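PDB 4X7R: TarM from Staphylococcus aureus subsp. aureus 21178, which belongs by fold and family to the GT-B glycosyltransferases (glycosyl transferases group 1), with a large antiparallel sheet inserted in its first half. Local coordinates for residues A[26-31]-A[303-308]; A[108-113]-A[117-122]. The protein carries 1 engineered substitution. All coordinates share one frame; numbering follows the deposited sequence.

Contact 1 of 2, residues A[26-31]-A[303-308]; sequences SKEFYD and SNFVKI. With 3YW ((2S)-2,3-dihydroxypropyl 2-acetamido-2-deoxy-alpha-D-glucopyranoside), chain F.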
loop_
_atom_site.group_PDB
_atom_site.type_symbol
_atom_site.label_atom_id
_atom_site.label_comp_id
_atom_site.label_asym_id
_atom_site.label_seq_id
_atom_site.Cartn_x
_atom_site.Cartn_y
_atom_site.Cartn_z
ATOM N N SER A 26 1.439 3.923 14.198
ATOM C CA SER A 26 1.993 2.911 15.107
ATOM C C SER A 26 3.039 3.552 15.994
ATOM O O SER A 26 3.018 3.362 17.219
ATOM C CB SER A 26 2.599 1.755 14.320
ATOM O OG SER A 26 3.164 0.866 15.258
ATOM N N LYS A 27 3.937 4.350 15.396
ATOM C CA LYS A 27 4.979 5.064 16.157
ATOM C C LYS A 27 4.346 5.957 17.245
ATOM O O LYS A 27 4.792 5.935 18.384
ATOM C CB LYS A 27 5.869 5.907 15.224
ATOM C CG LYS A 27 6.945 6.677 15.999
ATOM C CD LYS A 27 7.441 7.894 15.293
ATOM C CE LYS A 27 6.950 9.162 15.943
ATOM N NZ LYS A 27 6.532 10.165 14.918
ATOM N N GLU A 28 3.277 6.691 16.897
ATOM C CA GLU A 28 2.596 7.586 17.853
ATOM C C GLU A 28 1.908 6.839 18.993
ATOM O O GLU A 28 2.040 7.263 20.132
ATOM C CB GLU A 28 1.659 8.569 17.135
ATOM C CG GLU A 28 2.403 9.582 16.272
ATOM C CD GLU A 28 3.428 10.480 16.956
ATOM O OE1 GLU A 28 3.424 10.576 18.206
ATOM O OE2 GLU A 28 4.236 11.101 16.228
ATOM N N PHE A 29 1.208 5.704 18.694
ATOM C CA PHE A 29 0.573 4.921 19.757
ATOM C C PHE A 29 1.611 4.284 20.714
ATOM O O PHE A 29 1.423 4.317 21.933
ATOM C CB PHE A 29 -0.438 3.901 19.196
ATOM C CG PHE A 29 -1.717 4.493 18.623
ATOM C CD1 PHE A 29 -2.383 5.531 19.279
ATOM C CD2 PHE A 29 -2.318 3.933 17.494
ATOM C CE1 PHE A 29 -3.583 6.046 18.772
ATOM C CE2 PHE A 29 -3.550 4.400 17.035
ATOM C CZ PHE A 29 -4.151 5.485 17.644
ATOM N N TYR A 30 2.727 3.763 20.168
ATOM C CA TYR A 30 3.809 3.196 20.968
ATOM C C TYR A 30 4.422 4.258 21.888
ATOM O O TYR A 30 4.706 3.960 23.047
ATOM C CB TYR A 30 4.885 2.563 20.070
ATOM C CG TYR A 30 4.700 1.075 19.866
ATOM C CD1 TYR A 30 5.010 0.169 20.879
ATOM C CD2 TYR A 30 4.234 0.569 18.659
ATOM C CE1 TYR A 30 4.846 -1.206 20.694
ATOM C CE2 TYR A 30 4.065 -0.806 18.462
ATOM C CZ TYR A 30 4.380 -1.689 19.481
ATOM O OH TYR A 30 4.189 -3.035 19.308
ATOM N N ASP A 31 4.588 5.502 21.398
ATOM C CA ASP A 31 5.117 6.619 22.231
ATOM C C ASP A 31 4.145 6.996 23.358
ATOM O O ASP A 31 4.571 7.485 24.390
ATOM C CB ASP A 31 5.429 7.847 21.353
ATOM C CG ASP A 31 6.673 7.669 20.498
ATOM O OD1 ASP A 31 7.385 6.641 20.676
ATOM O OD2 ASP A 31 6.975 8.572 19.698
ATOM N N SER A 303 -7.640 13.533 11.748
ATOM C CA SER A 303 -6.557 13.732 10.774
ATOM C C SER A 303 -5.511 12.625 10.916
ATOM O O SER A 303 -5.336 12.081 12.009
ATOM C CB SER A 303 -5.830 15.047 11.073
ATOM O OG SER A 303 -4.636 15.192 10.313
ATOM N N ASN A 304 -4.746 12.377 9.840
ATOM C CA ASN A 304 -3.581 11.498 9.940
ATOM C C ASN A 304 -2.618 12.212 10.878
ATOM O O ASN A 304 -2.580 13.460 10.893
ATOM C CB ASN A 304 -2.844 11.411 8.602
ATOM C CG ASN A 304 -3.440 10.449 7.630
ATOM O OD1 ASN A 304 -3.713 9.304 7.975
ATOM N ND2 ASN A 304 -3.690 10.920 6.409
ATOM N N PHE A 305 -1.801 11.433 11.622
ATOM C CA PHE A 305 -0.759 12.021 12.445
ATOM C C PHE A 305 0.259 12.625 11.479
ATOM O O PHE A 305 0.442 12.114 10.370
ATOM C CB PHE A 305 -0.068 10.954 13.293
ATOM C CG PHE A 305 -0.757 10.581 14.585
ATOM C CD1 PHE A 305 -0.707 11.429 15.694
ATOM C CD2 PHE A 305 -1.437 9.369 14.704
ATOM C CE1 PHE A 305 -1.291 11.050 16.914
ATOM C CE2 PHE A 305 -2.026 8.996 15.918
ATOM C CZ PHE A 305 -1.932 9.834 17.021
ATOM N N VAL A 306 0.919 13.693 11.895
ATOM C CA VAL A 306 1.911 14.373 11.075
ATOM C C VAL A 306 3.288 14.334 11.750
ATOM O O VAL A 306 3.399 14.539 12.966
ATOM C CB VAL A 306 1.438 15.806 10.649
ATOM C CG1 VAL A 306 1.532 16.810 11.785
ATOM C CG2 VAL A 306 2.231 16.305 9.482
ATOM N N LYS A 307 4.320 14.000 10.972
ATOM C CA LYS A 307 5.682 13.920 11.489
ATOM C C LYS A 307 6.388 15.216 11.172
ATOM O O LYS A 307 6.719 15.472 10.016
ATOM C CB LYS A 307 6.430 12.707 10.906
ATOM C CG LYS A 307 7.770 12.421 11.594
ATOM C CD LYS A 307 8.607 11.384 10.826
ATOM C CE LYS A 307 8.361 9.915 11.141
ATOM N NZ LYS A 307 8.768 9.561 12.530
ATOM N N ILE A 308 6.561 16.053 12.189
ATOM C CA ILE A 308 7.245 17.326 12.043
ATOM C C ILE A 308 8.700 17.149 12.444
ATOM O O ILE A 308 9.038 17.079 13.629
ATOM C CB ILE A 308 6.536 18.527 12.728
ATOM C CG1 ILE A 308 5.133 18.753 12.115
ATOM C CG2 ILE A 308 7.383 19.819 12.589
ATOM C CD1 ILE A 308 4.082 19.166 13.081
HETATM O O3A 3YW F . -6.782 3.081 -1.602
HETATM C C4A 3YW F . -4.445 5.208 0.413
HETATM C C5A 3YW F . -5.196 4.692 -0.790
HETATM O O5 3YW F . -4.516 7.536 2.422
HETATM C C6A 3YW F . -6.163 3.591 -0.431
HETATM C C5 3YW F . -3.639 8.618 2.762
HETATM C C6 3YW F . -3.285 8.440 4.220
HETATM C C4 3YW F . -4.339 9.934 2.431
HETATM O O6 3YW F . -4.436 8.450 5.052
HETATM C C3 3YW F . -4.513 10.015 0.918
HETATM O O4 3YW F . -3.546 11.034 2.864
HETATM O O3 3YW F . -5.187 11.212 0.529
HETATM O O7 3YW F . -7.172 9.159 -1.596
HETATM C C7 3YW F . -6.016 8.949 -1.950
HETATM C C8 3YW F . -5.610 8.969 -3.393
HETATM N N2 3YW F . -5.042 8.698 -1.074
HETATM C C2 3YW F . -5.226 8.780 0.366
HETATM C C1 3YW F . -4.866 7.445 1.044
HETATM O O1 3YW F . -4.054 6.578 0.304
HETATM O O2 3YW F . -4.255 4.215 -1.752
HETATM O O HOH W 1 3.564 12.006 13.837
#

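Contact 2 of 2, residues A[108-113]-A[117-122]; sequences ISRYFD and RTYIAY. Engineered in segment 117-122: Arg-117 (natural residue Gly).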
loop_
_atom_site.group_PDB
_atom_site.type_symbol
_atom_site.label_atom_id
_atom_site.label_comp_id
_atom_site.label_asym_id
_atom_site.label_seq_id
_atom_site.Cartn_x
_atom_site.Cartn_y
_atom_site.Cartn_z
ATOM N N ILE A 108 17.125 -21.352 -17.495
ATOM C CA ILE A 108 15.996 -22.004 -18.167
ATOM C C ILE A 108 16.411 -23.339 -18.807
ATOM O O ILE A 108 17.330 -23.364 -19.628
ATOM C CB ILE A 108 15.273 -21.051 -19.169
ATOM C CG1 ILE A 108 14.819 -19.750 -18.465
ATOM C CG2 ILE A 108 14.089 -21.755 -19.854
ATOM C CD1 ILE A 108 14.424 -18.594 -19.383
ATOM N N SER A 109 15.714 -24.442 -18.453
ATOM C CA SER A 109 15.965 -25.769 -19.024
ATOM C C SER A 109 14.693 -26.616 -19.103
ATOM O O SER A 109 13.758 -26.395 -18.332
ATOM C CB SER A 109 17.054 -26.505 -18.249
ATOM O OG SER A 109 18.319 -25.890 -18.428
ATOM N N ARG A 110 14.663 -27.585 -20.043
ATOM C CA ARG A 110 13.546 -28.517 -20.228
ATOM C C ARG A 110 14.010 -29.951 -20.069
ATOM O O ARG A 110 15.182 -30.250 -20.314
ATOM C CB ARG A 110 12.801 -28.289 -21.545
ATOM C CG ARG A 110 11.931 -27.043 -21.527
ATOM C CD ARG A 110 11.349 -26.742 -22.901
ATOM N NE ARG A 110 10.566 -25.507 -22.894
ATOM C CZ ARG A 110 11.073 -24.293 -23.090
ATOM N NH1 ARG A 110 12.369 -24.137 -23.329
ATOM N NH2 ARG A 110 10.290 -23.226 -23.039
ATOM N N TYR A 111 13.115 -30.829 -19.584
ATOM C CA TYR A 111 13.451 -32.226 -19.299
ATOM C C TYR A 111 12.502 -33.173 -19.996
ATOM O O TYR A 111 11.293 -32.987 -19.921
ATOM C CB TYR A 111 13.530 -32.473 -17.765
ATOM C CG TYR A 111 14.547 -31.574 -17.092
ATOM C CD1 TYR A 111 14.231 -30.259 -16.760
ATOM C CD2 TYR A 111 15.858 -31.998 -16.892
ATOM C CE1 TYR A 111 15.189 -29.391 -16.249
ATOM C CE2 TYR A 111 16.817 -31.147 -16.345
ATOM C CZ TYR A 111 16.475 -29.846 -16.020
ATOM O OH TYR A 111 17.404 -28.989 -15.481
ATOM N N PHE A 112 13.060 -34.166 -20.710
ATOM C CA PHE A 112 12.322 -35.148 -21.509
ATOM C C PHE A 112 12.689 -36.557 -21.054
ATOM O O PHE A 112 13.875 -36.841 -20.922
ATOM C CB PHE A 112 12.634 -34.941 -23.021
ATOM C CG PHE A 112 12.123 -33.621 -23.563
ATOM C CD1 PHE A 112 12.820 -32.435 -23.334
ATOM C CD2 PHE A 112 10.936 -33.558 -24.284
ATOM C CE1 PHE A 112 12.318 -31.206 -23.785
ATOM C CE2 PHE A 112 10.437 -32.324 -24.741
ATOM C CZ PHE A 112 11.135 -31.159 -24.490
ATOM N N ASP A 113 11.694 -37.436 -20.801
ATOM C CA ASP A 113 11.987 -38.808 -20.368
ATOM C C ASP A 113 12.609 -39.633 -21.476
ATOM O O ASP A 113 12.122 -39.616 -22.602
ATOM C CB ASP A 113 10.761 -39.519 -19.767
ATOM C CG ASP A 113 11.053 -40.918 -19.234
ATOM O OD1 ASP A 113 11.627 -41.026 -18.127
ATOM O OD2 ASP A 113 10.749 -41.902 -19.945
ATOM N N ARG A 117 9.702 -40.472 -24.136
ATOM C CA ARG A 117 10.067 -39.407 -25.085
ATOM C C ARG A 117 9.324 -38.085 -24.845
ATOM O O ARG A 117 9.564 -37.112 -25.567
ATOM C CB ARG A 117 9.935 -39.865 -26.550
ATOM C CG ARG A 117 10.752 -41.104 -26.909
ATOM C CD ARG A 117 11.525 -40.984 -28.220
ATOM N NE ARG A 117 10.861 -40.158 -29.237
ATOM C CZ ARG A 117 9.918 -40.589 -30.071
ATOM N NH1 ARG A 117 9.486 -41.843 -30.006
ATOM N NH2 ARG A 117 9.387 -39.764 -30.963
ATOM N N THR A 118 8.454 -38.037 -23.811
ATOM C CA THR A 118 7.650 -36.861 -23.492
ATOM C C THR A 118 8.270 -35.856 -22.514
ATOM O O THR A 118 9.084 -36.213 -21.661
ATOM C CB THR A 118 6.191 -37.243 -23.179
ATOM O OG1 THR A 118 5.349 -36.122 -23.476
ATOM C CG2 THR A 118 5.986 -37.699 -21.730
ATOM N N TYR A 119 7.834 -34.599 -22.654
ATOM C CA TYR A 119 8.168 -33.411 -21.876
ATOM C C TYR A 119 7.721 -33.615 -20.407
ATOM O O TYR A 119 6.523 -33.735 -20.143
ATOM C CB TYR A 119 7.419 -32.243 -22.532
ATOM C CG TYR A 119 7.690 -30.848 -22.020
ATOM C CD1 TYR A 119 8.912 -30.517 -21.439
ATOM C CD2 TYR A 119 6.768 -29.823 -22.226
ATOM C CE1 TYR A 119 9.178 -29.216 -21.008
ATOM C CE2 TYR A 119 7.032 -28.518 -21.818
ATOM C CZ TYR A 119 8.238 -28.218 -21.211
ATOM O OH TYR A 119 8.486 -26.924 -20.825
ATOM N N ILE A 120 8.695 -33.718 -19.480
ATOM C CA ILE A 120 8.497 -33.949 -18.038
ATOM C C ILE A 120 8.468 -32.623 -17.261
ATOM O O ILE A 120 7.510 -32.357 -16.525
ATOM C CB ILE A 120 9.576 -34.939 -17.464
ATOM C CG1 ILE A 120 9.627 -36.296 -18.214
ATOM C CG2 ILE A 120 9.464 -35.134 -15.948
ATOM C CD1 ILE A 120 8.267 -37.122 -18.336
ATOM N N ALA A 121 9.534 -31.814 -17.392
ATOM C CA ALA A 121 9.608 -30.567 -16.646
ATOM C C ALA A 121 10.230 -29.386 -17.352
ATOM O O ALA A 121 10.993 -29.530 -18.300
ATOM C CB ALA A 121 10.299 -30.794 -15.304
ATOM N N TYR A 122 9.902 -28.214 -16.836
ATOM C CA TYR A 122 10.425 -26.915 -17.198
ATOM C C TYR A 122 10.938 -26.301 -15.886
ATOM O O TYR A 122 10.180 -26.205 -14.911
ATOM C CB TYR A 122 9.314 -26.045 -17.803
ATOM C CG TYR A 122 9.704 -24.601 -18.009
ATOM C CD1 TYR A 122 10.300 -24.181 -19.196
ATOM C CD2 TYR A 122 9.419 -23.637 -17.044
ATOM C CE1 TYR A 122 10.637 -22.843 -19.400
ATOM C CE2 TYR A 122 9.757 -22.300 -17.235
ATOM C CZ TYR A 122 10.367 -21.908 -18.415
ATOM O OH TYR A 122 10.692 -20.590 -18.607
#

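Contact 1 of 2, residues A[26-31]-A[303-308]
Beside the 3YW pocket of this GT-B protein, the last turns of helix 17-31 pack on the loop 303-308 through Glu-28 and Phe-305. The Glu-28 methylene carbons lie flat over one ring face: CB sits 3.7 Å from the centroid of the Phe-305 ring and 5° off its normal, a CH-pi contact. With Glu-28 CG beside its backbone N (chi1 -67°) and the chain bent at chi2, CG also reaches Phe-305 CD1 at 3.7 Å. The same ring turns its edge toward the face of Phe-29 in a T-shaped pair, centroids 5.9 Å apart and planes at 89°. This loop follows the last strand of the first parallel sheet and leads toward the second, and helix 480-492 covers both rings through Leu-484 and Ile-483. At the polar end, Lys-27 NZ meets Glu-28 OE2 at 2.8 Å, from above the carboxylate plane, as a salt bridge. A water donates to Glu-28 OE2 and, more weakly, to Val-306 O. The poorly ordered Lys-307 brings its NZ within 3.3 Å of Lys-27 NZ, two donors without a bond. Turned to the ligand, Asn-304 ND2 donates weakly to O6 of 3YW at 2.9 Å.

Contact 2 of 2, residues A[108-113]-A[117-122]
Tyr-111 and Ala-121 form a hydrogen-bonded antiparallel pair, flanked by the non-hydrogen-bonded pairs Arg-110 with Tyr-122 and Phe-112 with Tyr-119, the strand axes running 4.5 Å apart at 159°. Tyr-111 N donates to Ala-121 O at 2.8 Å, while Tyr-111 O is gripped by two amides, Ile-120 N at 2.7 Å and Ala-121 N at 3.3 Å. Two residues facing one, with the register slipping by a residue, define a classic beta bulge; the backbone of Ile-120 departs from extended strand geometry. Beyond it, Asp-113 N donates to Thr-118 O, and a weak bond from the N of Arg-117, an engineered residue, reaches Asp-113 O near the turn. The hairpin lies in the long antiparallel sheet, between strands 99-103 and 129-136.

On the face bearing Arg-110, Phe-112, Tyr-119 and Tyr-122, the aromatic rings of Phe-112 and Tyr-119 are nearly parallel, planes at 19°, but slid apart so that they barely overlap; Tyr-119 CD1 lies over the rim of the Phe-112 face. Tyr-119 CG stands anti to its backbone N, which carries the ring along Arg-110 until Tyr-119 CE1 is 3.5 Å from Arg-110 CG. Arg-110 NE gives a weak bond to Tyr-119 OH, and the guanidinium, salt-bridged through NH1 to Glu-104, takes Tyr-122 CE1 over one face, 3.7 Å from Arg-110 NH2. Tyr-122 also receives Ile-108, whose CG2 lies 3.6 Å from Tyr-122 CE1. On the other face Tyr-111 CD1 meets Ala-121 CB at 4.2 Å, beside Leu-96. At the bulge the Ile-120 side chain points toward the partner strand, and Ile-120 CD1 touches Asp-113 CB.

Overall arrangement
The two contacts occupy separate parts of the molecule, on opposite sides of the chain's centre: their own centres are 55 Å apart and their nearest atoms about 40 Å. Contact 1 lies about 18 Å from the chain centre and brings together segments 272 residues apart; contact 2, about 39 Å out, is a local hairpin whose segments are only 4 residues apart. In sequence, contact 2 falls between the two halves of contact 1, within the strand-rich insertion. Only contact 1 meets the ligand site: it holds Asn-304 of the 3YW pocket, and the Lys-307 side chain lies about 9 Å from the bound UDP.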